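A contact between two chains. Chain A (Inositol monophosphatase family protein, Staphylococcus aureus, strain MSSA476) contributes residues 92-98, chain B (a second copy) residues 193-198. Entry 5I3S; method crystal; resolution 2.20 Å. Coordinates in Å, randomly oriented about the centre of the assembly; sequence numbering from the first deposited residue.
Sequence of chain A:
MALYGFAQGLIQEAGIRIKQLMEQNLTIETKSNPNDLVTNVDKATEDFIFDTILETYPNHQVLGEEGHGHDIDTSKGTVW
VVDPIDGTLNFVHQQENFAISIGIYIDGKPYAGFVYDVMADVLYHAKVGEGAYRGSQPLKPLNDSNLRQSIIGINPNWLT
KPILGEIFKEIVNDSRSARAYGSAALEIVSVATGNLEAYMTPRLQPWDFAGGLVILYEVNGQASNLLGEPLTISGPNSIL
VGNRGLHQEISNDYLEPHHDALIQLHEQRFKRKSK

Chain A, residues 92-98: VHQQENF
Chain B, residues 193-198: TGNLEA

Two pairs of acceptors face each other unbonded in this contact: His93(A) O lies 3.1 Å from Gly194(B) O, and Gln94(A) O lies 3.3 Å from Asn195(B) OD1. Neither pair is a hydrogen bond; three hydrogen bonds between other atoms join the stretches.

Chain A is helical through Val92(A) (phi/psi -64/-48) and His93(A) (-88/-30), ends the helix at Gln94(A) (-116/-15), turns through Gln95(A) with positive phi (54/38), extends at Glu96(A) (178/179), and takes positive phi again at Asn97(A) (64/40). Chain B leaves its own helix at Gly194(B) (90/-4), where a side chain would jam against the preceding carbonyl oxygen; Asn195(B) (-70/-25), Leu196(B) (-130/145) and Glu197(B) (-87/-22) follow. The stretches run crosswise, and the register is set by Gln94(A) and Asn195(B), whose CA atoms are 4.5 Å apart.

His93(A), chi1 m and chi2 -98°, points its CA-to-CB bond toward chain B. Its ND1 donates to Glu197(B) OE2 at 2.6 Å, the carboxylate oxygen meeting the ring edge near its plane, where the N-H lies. Glu197(B) reaches this position with chi1 m, chi2 91° and chi3 0°.

Asn195(B), chi1 -84° and chi2 15°, suits its place because its side-chain amide offers a donor to a carboxylate: ND2 donates to Glu96(A) OE1 at 3.0 Å. Separately, its backbone O accepts from Gln94(A) NE2 at 2.9 Å, with a nearly straight angle of 163°. Glu96(A), p, t, with chi3 -176°, is long enough to bring its carboxylate to that amide although its CA-to-CB bond points sideways.

Gln94(A), m, t, with chi3 -41°, uses both ends of its amide: while NE2 serves chain B, OE1 accepts from Asn97(A) ND2 at 3.1 Å (Asn97(A) chi1 m, chi2 -39°), which ties the amide to its own chain.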

# COMPACT_ATOMS: atom_id res chain seq x y z
N VAL A 92 -2.60 12.72 6.92
CA VAL A 92 -3.87 13.11 7.53
C VAL A 92 -4.65 11.90 8.01
O VAL A 92 -5.08 11.89 9.16
CB VAL A 92 -4.73 13.98 6.57
CG1 VAL A 92 -6.17 14.18 7.08
CG2 VAL A 92 -4.06 15.33 6.39
N HIS A 93 -4.79 10.87 7.17
CA HIS A 93 -5.64 9.71 7.51
C HIS A 93 -5.06 8.54 8.29
O HIS A 93 -5.82 7.82 8.97
CB HIS A 93 -6.28 9.15 6.24
CG HIS A 93 -7.36 10.03 5.72
ND1 HIS A 93 -8.68 9.79 5.97
CD2 HIS A 93 -7.30 11.19 5.03
CE1 HIS A 93 -9.41 10.74 5.41
NE2 HIS A 93 -8.59 11.61 4.85
N GLN A 94 -3.77 8.29 8.12
CA GLN A 94 -3.10 7.11 8.67
C GLN A 94 -2.03 7.44 9.72
O GLN A 94 -1.55 6.52 10.39
CB GLN A 94 -2.45 6.34 7.52
CG GLN A 94 -3.33 6.09 6.29
CD GLN A 94 -2.62 5.21 5.25
OE1 GLN A 94 -1.41 5.38 4.99
NE2 GLN A 94 -3.36 4.28 4.65
N GLN A 95 -1.59 8.72 9.80
CA GLN A 95 -0.49 9.15 10.66
C GLN A 95 0.82 8.38 10.48
O GLN A 95 1.56 8.14 11.45
CB GLN A 95 -0.89 9.12 12.17
CG GLN A 95 -2.08 9.99 12.52
CD GLN A 95 -3.41 9.36 12.04
OE1 GLN A 95 -3.64 8.14 12.19
NE2 GLN A 95 -4.29 10.20 11.46
N GLU A 96 1.11 8.03 9.22
CA GLU A 96 2.29 7.31 8.82
C GLU A 96 2.20 7.09 7.32
O GLU A 96 1.25 7.56 6.69
CB GLU A 96 2.44 5.94 9.57
CG GLU A 96 1.36 4.93 9.25
CD GLU A 96 1.49 3.58 9.97
OE1 GLU A 96 0.64 2.70 9.65
OE2 GLU A 96 2.38 3.38 10.82
N ASN A 97 3.22 6.44 6.75
CA ASN A 97 3.35 6.22 5.31
C ASN A 97 3.51 7.47 4.50
O ASN A 97 2.97 7.58 3.39
CB ASN A 97 2.19 5.32 4.80
CG ASN A 97 2.13 4.02 5.57
OD1 ASN A 97 3.17 3.43 5.90
ND2 ASN A 97 0.96 3.59 5.90
N PHE A 98 4.31 8.40 5.05
CA PHE A 98 4.63 9.64 4.39
C PHE A 98 6.10 9.92 4.59
O PHE A 98 6.67 9.53 5.59
CB PHE A 98 3.84 10.82 4.98
CG PHE A 98 4.07 11.03 6.47
CD1 PHE A 98 5.14 11.80 6.93
CD2 PHE A 98 3.22 10.46 7.37
CE1 PHE A 98 5.35 12.01 8.29
CE2 PHE A 98 3.41 10.66 8.74
CZ PHE A 98 4.48 11.42 9.20
N THR B 193 -8.60 -0.17 11.98
CA THR B 193 -7.61 0.67 12.70
C THR B 193 -7.70 2.14 12.28
O THR B 193 -6.96 2.98 12.79
CB THR B 193 -6.13 0.28 12.39
OG1 THR B 193 -5.85 0.41 10.99
CG2 THR B 193 -5.80 -1.12 12.75
N GLY B 194 -8.49 2.45 11.27
CA GLY B 194 -8.52 3.81 10.75
C GLY B 194 -7.58 4.18 9.63
O GLY B 194 -7.66 5.31 9.14
N ASN B 195 -6.69 3.28 9.22
CA ASN B 195 -5.80 3.55 8.09
C ASN B 195 -6.51 3.58 6.73
O ASN B 195 -6.05 4.31 5.80
CB ASN B 195 -4.60 2.62 8.11
CG ASN B 195 -3.46 3.14 9.02
OD1 ASN B 195 -3.63 4.05 9.87
ND2 ASN B 195 -2.27 2.56 8.83
N LEU B 196 -7.65 2.89 6.62
CA LEU B 196 -8.58 3.03 5.51
C LEU B 196 -10.02 3.25 6.01
O LEU B 196 -10.42 2.67 7.05
CB LEU B 196 -8.55 1.78 4.61
CG LEU B 196 -7.30 1.37 3.84
CD1 LEU B 196 -7.56 0.10 3.08
CD2 LEU B 196 -6.93 2.47 2.87
N GLU B 197 -10.81 4.06 5.30
CA GLU B 197 -12.23 4.24 5.68
C GLU B 197 -13.18 3.21 5.09
O GLU B 197 -14.30 3.01 5.65
CB GLU B 197 -12.74 5.66 5.42
CG GLU B 197 -12.19 6.65 6.48
CD GLU B 197 -10.87 7.33 6.12
OE1 GLU B 197 -10.30 7.08 5.03
OE2 GLU B 197 -10.40 8.16 6.92
N ALA B 198 -12.76 2.58 3.99
CA ALA B 198 -13.53 1.48 3.37
C ALA B 198 -12.61 0.58 2.54
O ALA B 198 -11.54 0.97 2.19
CB ALA B 198 -14.67 2.00 2.51